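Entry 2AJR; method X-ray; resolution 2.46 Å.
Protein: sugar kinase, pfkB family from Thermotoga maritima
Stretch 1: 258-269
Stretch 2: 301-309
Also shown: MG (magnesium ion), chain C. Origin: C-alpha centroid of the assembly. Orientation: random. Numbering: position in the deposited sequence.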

ATOM      1  N   ARG A 258      20.514 -25.776  14.048  1.00 31.33           N
ATOM      2  CA  ARG A 258      20.306 -25.794  12.597  1.00 31.64           C
ATOM      3  C   ARG A 258      18.982 -26.419  12.226  1.00 31.83           C
ATOM      4  O   ARG A 258      18.609 -27.455  12.784  1.00 29.90           O
ATOM      5  CB  ARG A 258      21.358 -26.635  11.916  1.00 31.11           C
ATOM      6  CG  ARG A 258      22.765 -26.147  12.018  1.00 32.76           C
ATOM      7  CD  ARG A 258      23.577 -27.022  11.138  1.00 35.06           C
ATOM      8  NE  ARG A 258      24.973 -26.642  11.077  1.00 46.48           N
ATOM      9  CZ  ARG A 258      25.515 -25.869  10.142  1.00 49.90           C
ATOM     10  NH1 ARG A 258      24.757 -25.318   9.195  1.00 53.35           N
ATOM     11  NH2 ARG A 258      26.829 -25.637  10.171  1.00 49.20           N
ATOM     12  N   SER A 259      18.292 -25.811  11.264  1.00 31.68           N
ATOM     13  CA  SER A 259      17.136 -26.452  10.659  1.00 32.97           C
ATOM     14  C   SER A 259      17.595 -27.706   9.912  1.00 32.35           C
ATOM     15  O   SER A 259      18.520 -27.634   9.124  1.00 31.22           O
ATOM     16  CB  SER A 259      16.450 -25.506   9.680  1.00 33.47           C
ATOM     17  OG  SER A 259      15.479 -26.201   8.918  1.00 27.83           O
ATOM     18  N   LYS A 260      16.961 -28.848  10.172  1.00 32.75           N
ATOM     19  CA  LYS A 260      17.290 -30.097   9.471  1.00 32.57           C
ATOM     20  C   LYS A 260      17.030 -30.000   7.970  1.00 34.06           C
ATOM     21  O   LYS A 260      17.622 -30.747   7.202  1.00 35.77           O
ATOM     22  CB  LYS A 260      16.493 -31.292  10.031  1.00 32.16           C
ATOM     23  CG  LYS A 260      17.010 -31.869  11.371  1.00 34.43           C
ATOM     24  CD  LYS A 260      16.421 -33.237  11.696  1.00 31.26           C
ATOM     25  CE  LYS A 260      16.630 -33.600  13.169  1.00 35.59           C
ATOM     26  NZ  LYS A 260      16.109 -34.973  13.554  1.00 26.57           N
ATOM     27  N   GLU A 261      16.140 -29.105   7.554  1.00 35.16           N
ATOM     28  CA  GLU A 261      15.717 -29.042   6.159  1.00 37.18           C
ATOM     29  C   GLU A 261      15.662 -27.590   5.687  1.00 37.98           C
ATOM     30  O   GLU A 261      15.672 -26.676   6.500  1.00 38.05           O
ATOM     31  CB  GLU A 261      14.361 -29.748   5.993  1.00 37.00           C
ATOM     32  N   GLU A 262      15.653 -27.369   4.376  1.00 41.63           N
ATOM     33  CA  GLU A 262      15.567 -26.008   3.844  1.00 42.93           C
ATOM     34  C   GLU A 262      14.173 -25.461   4.194  1.00 42.71           C
ATOM     35  O   GLU A 262      13.170 -26.182   4.161  1.00 42.70           O
ATOM     36  CB  GLU A 262      15.883 -25.957   2.327  1.00 43.22           C
ATOM     37  CG  GLU A 262      15.661 -24.567   1.632  1.00 48.89           C
ATOM     38  CD  GLU A 262      16.670 -23.449   2.037  1.00 62.07           C
ATOM     39  OE1 GLU A 262      17.840 -23.510   1.597  1.00 74.60           O
ATOM     40  OE2 GLU A 262      16.296 -22.492   2.761  1.00 57.26           O
ATOM     41  N   ILE A 263      14.142 -24.208   4.614  1.00 41.81           N
ATOM     42  CA  ILE A 263      12.902 -23.534   4.926  1.00 43.39           C
ATOM     43  C   ILE A 263      12.486 -22.716   3.703  1.00 44.64           C
ATOM     44  O   ILE A 263      13.281 -22.464   2.798  1.00 44.65           O
ATOM     45  CB  ILE A 263      13.003 -22.635   6.207  1.00 43.30           C
ATOM     46  CG1 ILE A 263      13.751 -21.322   5.957  1.00 41.77           C
ATOM     47  CG2 ILE A 263      13.657 -23.393   7.358  1.00 42.87           C
ATOM     48  CD1 ILE A 263      15.132 -21.488   5.449  1.00 48.70           C
ATOM     49  N   ASP A 264      11.222 -22.322   3.682  1.00 44.20           N
ATOM     50  CA  ASP A 264      10.667 -21.570   2.569  1.00 43.34           C
ATOM     51  C   ASP A 264      10.917 -20.086   2.826  1.00 40.72           C
ATOM     52  O   ASP A 264      10.263 -19.466   3.667  1.00 39.40           O
ATOM     53  CB  ASP A 264       9.169 -21.889   2.456  1.00 44.70           C
ATOM     54  CG  ASP A 264       8.560 -21.419   1.157  1.00 46.47           C
ATOM     55  OD1 ASP A 264       8.954 -20.326   0.679  1.00 46.02           O
ATOM     56  OD2 ASP A 264       7.670 -22.138   0.633  1.00 51.23           O
ATOM     57  N   THR A 265      11.860 -19.508   2.100  1.00 40.60           N
ATOM     58  CA  THR A 265      12.261 -18.134   2.365  1.00 41.88           C
ATOM     59  C   THR A 265      11.144 -17.125   2.077  1.00 43.09           C
ATOM     60  O   THR A 265      11.194 -15.990   2.549  1.00 45.59           O
ATOM     61  CB  THR A 265      13.534 -17.762   1.590  1.00 42.49           C
ATOM     62  OG1 THR A 265      13.316 -17.955   0.189  1.00 43.08           O
ATOM     63  CG2 THR A 265      14.702 -18.628   2.057  1.00 39.94           C
ATOM     64  N   SER A 266      10.126 -17.541   1.330  1.00 42.09           N
ATOM     65  CA  SER A 266       8.960 -16.696   1.104  1.00 41.98           C
ATOM     66  C   SER A 266       7.963 -16.713   2.276  1.00 40.20           C
ATOM     67  O   SER A 266       7.091 -15.840   2.372  1.00 41.00           O
ATOM     68  CB  SER A 266       8.254 -17.083  -0.215  1.00 42.43           C
ATOM     69  OG  SER A 266       7.573 -18.323  -0.110  1.00 47.79           O
ATOM     70  N   HIS A 267       8.087 -17.692   3.166  1.00 38.72           N
ATOM     71  CA  HIS A 267       7.172 -17.825   4.301  1.00 38.04           C
ATOM     72  C   HIS A 267       7.732 -17.170   5.569  1.00 37.06           C
ATOM     73  O   HIS A 267       7.223 -17.410   6.659  1.00 37.36           O
ATOM     74  CB  HIS A 267       6.896 -19.309   4.594  1.00 39.14           C
ATOM     75  CG  HIS A 267       6.116 -20.020   3.533  1.00 38.32           C
ATOM     76  ND1 HIS A 267       5.670 -21.317   3.692  1.00 37.30           N
ATOM     77  CD2 HIS A 267       5.686 -19.620   2.312  1.00 37.44           C
ATOM     78  CE1 HIS A 267       5.017 -21.690   2.606  1.00 40.11           C
ATOM     79  NE2 HIS A 267       5.002 -20.675   1.757  1.00 39.52           N
ATOM     80  N   LEU A 268       8.748 -16.327   5.424  1.00 37.33           N
ATOM     81  CA  LEU A 268       9.527 -15.835   6.557  1.00 37.43           C
ATOM     82  C   LEU A 268       8.979 -14.614   7.270  1.00 39.06           C
ATOM     83  O   LEU A 268       9.517 -14.230   8.326  1.00 40.47           O
ATOM     84  CB  LEU A 268      10.942 -15.477   6.097  1.00 37.01           C
ATOM     85  CG  LEU A 268      12.015 -16.551   6.093  1.00 39.77           C
ATOM     86  CD1 LEU A 268      13.242 -15.991   5.434  1.00 36.29           C
ATOM     87  CD2 LEU A 268      12.322 -17.014   7.512  1.00 41.21           C
ATOM     88  N   LEU A 269       7.973 -13.944   6.719  1.00 39.48           N
ATOM     89  CA  LEU A 269       7.551 -12.700   7.353  1.00 38.58           C
ATOM     90  C   LEU A 269       7.132 -12.962   8.792  1.00 40.42           C
ATOM     91  O   LEU A 269       6.200 -13.733   9.041  1.00 40.23           O
ATOM     92  CB  LEU A 269       6.407 -12.042   6.609  1.00 38.90           C
ATOM     93  CG  LEU A 269       5.967 -10.715   7.228  1.00 40.00           C
ATOM     94  CD1 LEU A 269       7.061  -9.643   7.068  1.00 32.42           C
ATOM     95  CD2 LEU A 269       4.658 -10.275   6.617  1.00 37.73           C
ATOM     96  N   ALA A 301       9.988 -20.196  15.478  1.00 34.38           N
ATOM     97  CA  ALA A 301      10.401 -19.609  14.218  1.00 34.60           C
ATOM     98  C   ALA A 301      10.087 -20.579  13.093  1.00 35.88           C
ATOM     99  O   ALA A 301       9.491 -20.187  12.096  1.00 39.41           O
ATOM    100  CB  ALA A 301      11.890 -19.263  14.237  1.00 32.25           C
ATOM    101  N   LEU A 302      10.463 -21.845  13.259  1.00 34.28           N
ATOM    102  CA  LEU A 302      10.209 -22.835  12.228  1.00 34.03           C
ATOM    103  C   LEU A 302       8.726 -22.927  11.981  1.00 34.41           C
ATOM    104  O   LEU A 302       8.305 -22.993  10.829  1.00 35.65           O
ATOM    105  CB  LEU A 302      10.772 -24.226  12.589  1.00 33.59           C
ATOM    106  CG  LEU A 302      12.281 -24.396  12.352  1.00 33.62           C
ATOM    107  CD1 LEU A 302      12.756 -25.739  12.824  1.00 26.71           C
ATOM    108  CD2 LEU A 302      12.653 -24.177  10.881  1.00 28.80           C
ATOM    109  N   ALA A 303       7.943 -22.940  13.060  1.00 34.48           N
ATOM    110  CA  ALA A 303       6.491 -23.067  12.963  1.00 33.50           C
ATOM    111  C   ALA A 303       5.930 -21.892  12.174  1.00 34.41           C
ATOM    112  O   ALA A 303       5.068 -22.068  11.313  1.00 36.44           O
ATOM    113  CB  ALA A 303       5.866 -23.124  14.344  1.00 33.08           C
ATOM    114  N   ALA A 304       6.448 -20.699  12.433  1.00 33.94           N
ATOM    115  CA  ALA A 304       5.991 -19.511  11.726  1.00 34.29           C
ATOM    116  C   ALA A 304       6.168 -19.644  10.221  1.00 35.12           C
ATOM    117  O   ALA A 304       5.339 -19.153   9.455  1.00 38.52           O
ATOM    118  CB  ALA A 304       6.707 -18.272  12.234  1.00 32.93           C
ATOM    119  N   THR A 305       7.220 -20.322   9.785  1.00 33.08           N
ATOM    120  CA  THR A 305       7.461 -20.463   8.357  1.00 33.64           C
ATOM    121  C   THR A 305       6.537 -21.470   7.676  1.00 33.52           C
ATOM    122  O   THR A 305       6.504 -21.549   6.461  1.00 35.58           O
ATOM    123  CB  THR A 305       8.888 -20.919   8.065  1.00 33.95           C
ATOM    124  OG1 THR A 305       8.977 -22.336   8.280  1.00 38.13           O
ATOM    125  CG2 THR A 305       9.882 -20.197   8.952  1.00 30.10           C
ATOM    126  N   ARG A 306       5.791 -22.265   8.420  1.00 34.36           N
ATOM    127  CA  ARG A 306       4.982 -23.287   7.745  1.00 36.07           C
ATOM    128  C   ARG A 306       3.819 -22.719   6.956  1.00 36.92           C
ATOM    129  O   ARG A 306       3.180 -23.465   6.242  1.00 39.17           O
ATOM    130  CB  ARG A 306       4.464 -24.361   8.710  1.00 36.13           C
ATOM    131  CG  ARG A 306       5.541 -25.144   9.438  1.00 39.85           C
ATOM    132  CD  ARG A 306       6.734 -25.423   8.554  1.00 45.84           C
ATOM    133  NE  ARG A 306       7.779 -26.164   9.248  1.00 50.86           N
ATOM    134  CZ  ARG A 306       9.001 -26.373   8.756  1.00 50.78           C
ATOM    135  NH1 ARG A 306       9.339 -25.920   7.551  1.00 49.11           N
ATOM    136  NH2 ARG A 306       9.891 -27.054   9.472  1.00 52.10           N
ATOM    137  N   ARG A 307       3.538 -21.421   7.074  1.00 37.12           N
ATOM    138  CA  ARG A 307       2.485 -20.791   6.278  1.00 36.71           C
ATOM    139  C   ARG A 307       2.979 -19.571   5.535  1.00 36.71           C
ATOM    140  O   ARG A 307       3.834 -18.854   6.030  1.00 38.89           O
ATOM    141  CB  ARG A 307       1.329 -20.376   7.169  1.00 35.93           C
ATOM    142  CG  ARG A 307       0.791 -21.501   7.969  1.00 39.74           C
ATOM    143  CD  ARG A 307      -0.450 -21.107   8.708  1.00 42.49           C
ATOM    144  NE  ARG A 307      -0.758 -22.090   9.731  1.00 45.45           N
ATOM    145  CZ  ARG A 307      -1.883 -22.126  10.434  1.00 51.64           C
ATOM    146  NH1 ARG A 307      -2.833 -21.224  10.237  1.00 54.31           N
ATOM    147  NH2 ARG A 307      -2.061 -23.081  11.339  1.00 54.70           N
ATOM    148  N   LYS A 308       2.408 -19.319   4.362  1.00 37.44           N
ATOM    149  CA  LYS A 308       2.769 -18.151   3.558  1.00 38.13           C
ATOM    150  C   LYS A 308       2.410 -16.837   4.235  1.00 37.48           C
ATOM    151  O   LYS A 308       3.091 -15.839   4.033  1.00 36.93           O
ATOM    152  CB  LYS A 308       2.171 -18.223   2.136  1.00 37.03           C
ATOM    153  CG  LYS A 308       0.651 -18.161   2.012  1.00 39.75           C
ATOM    154  CD  LYS A 308       0.201 -18.258   0.514  1.00 38.68           C
ATOM    155  CE  LYS A 308      -1.273 -18.656   0.342  1.00 34.86           C
ATOM    156  NZ  LYS A 308      -2.161 -17.991   1.327  1.00 35.85           N
ATOM    157  N   GLU A 309       1.361 -16.842   5.048  1.00 38.46           N
ATOM    158  CA  GLU A 309       0.957 -15.635   5.777  1.00 39.48           C
ATOM    159  C   GLU A 309       1.793 -15.503   7.019  1.00 38.51           C
ATOM    160  O   GLU A 309       2.325 -16.491   7.520  1.00 38.69           O
ATOM    161  CB  GLU A 309      -0.505 -15.672   6.233  1.00 39.18           C
ATOM    162  CG  GLU A 309      -1.476 -16.179   5.210  1.00 47.59           C
ATOM    163  CD  GLU A 309      -1.578 -17.695   5.182  1.00 54.77           C
ATOM    164  OE1 GLU A 309      -1.209 -18.345   6.194  1.00 53.07           O
ATOM    165  OE2 GLU A 309      -2.034 -18.219   4.139  1.00 60.40           O
TER
HETATM  166 MG    MG C 320       4.736 -17.183   7.491  1.00 49.26          MG
HETATM  167  O   HOH W   1       9.618 -23.399   5.866  1.00 40.13           O

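Loops that lack regular pairing often dock through one well-placed polar side chain, with apolar contacts and an ordered water or ion completing the join. The contact between residues 258-269 and 301-309 of this pfkB-family sugar kinase illustrates the principle. It buries 449 Å² in all, counting both sides, and His267 contributes the largest share of any residue.

The direct hydrogen bond across the contact runs from His267 ND1 to Thr305 O, at 2.9 Å with an angle of 135° at the hydrogen. The acceptor is a backbone carbonyl within the type I turn from Ala304 to Arg307, and the carbonyl oxygen lies at the edge of the imidazole, near its plane, where a ring nitrogen can offer its proton. The CA-to-CB bond of His267 points toward the second stretch, and chi1 is -68° (m). Histidine suits this buried place because its two nitrogens can serve different partners: NE2 is hydrogen-bonded elsewhere in the structure. The backbone helps to set the residue in position, since His267 N donates to Asp264 O at 2.9 Å.

Packing around the same ring adds van der Waals contact. Over one face lie the Arg307 carbonyl carbon and Lys308 CA, and His267 CD2 comes within 3.5 Å of Lys308 CA. The backbone, with the base of the Lys308 side chain, packs against the imidazole; the end of the side chain leads away, to a salt bridge between Lys308 NZ and Glu309 OE2 at 2.8 Å. A CA-H...O contact joins Thr305 CA to His267 O at 3.5 Å, nearly straight at 168°, so His267 meets the turn through its backbone as well as its ring.

A second, apolar patch is centred on Leu302, on the helix. Its CB points sideways, but the m,t rotamer brings the end of the side chain nearer, and Leu302 CD2 lies 3.7 Å from Ile263 CG2. The branched isoleucine can present this methyl group even though the end of its side chain leads away. Ser259 OG is 4.0 Å from the same Leu302 CD2; its own polar need is met within its stretch by a very short hydrogen bond to Glu261 O, at 2.5 Å.

Water 1 provides an indirect link. It accepts from Asp264 N at 2.9 Å and donates to Thr305 OG1 at 2.7 Å, bridging the backbone of one stretch to a side chain of the other. Thr305 OG1 in turn donates to Leu302 O at 2.7 Å, so a single hydroxyl satisfies its helical neighbour and receives the water. Threonine fits this buried position by combining that hydroxyl with a methyl: Thr305 CG2 lies 4.3 Å from Leu268 CD2.

The magnesium ion is bound by Arg307 O at 2.4 Å and Glu309 O at 2.5 Å, and lies 2.6 Å from His267 O, so it sits at the join itself. The two binding carbonyls flank Lys308, whose backbone packs on the histidine ring.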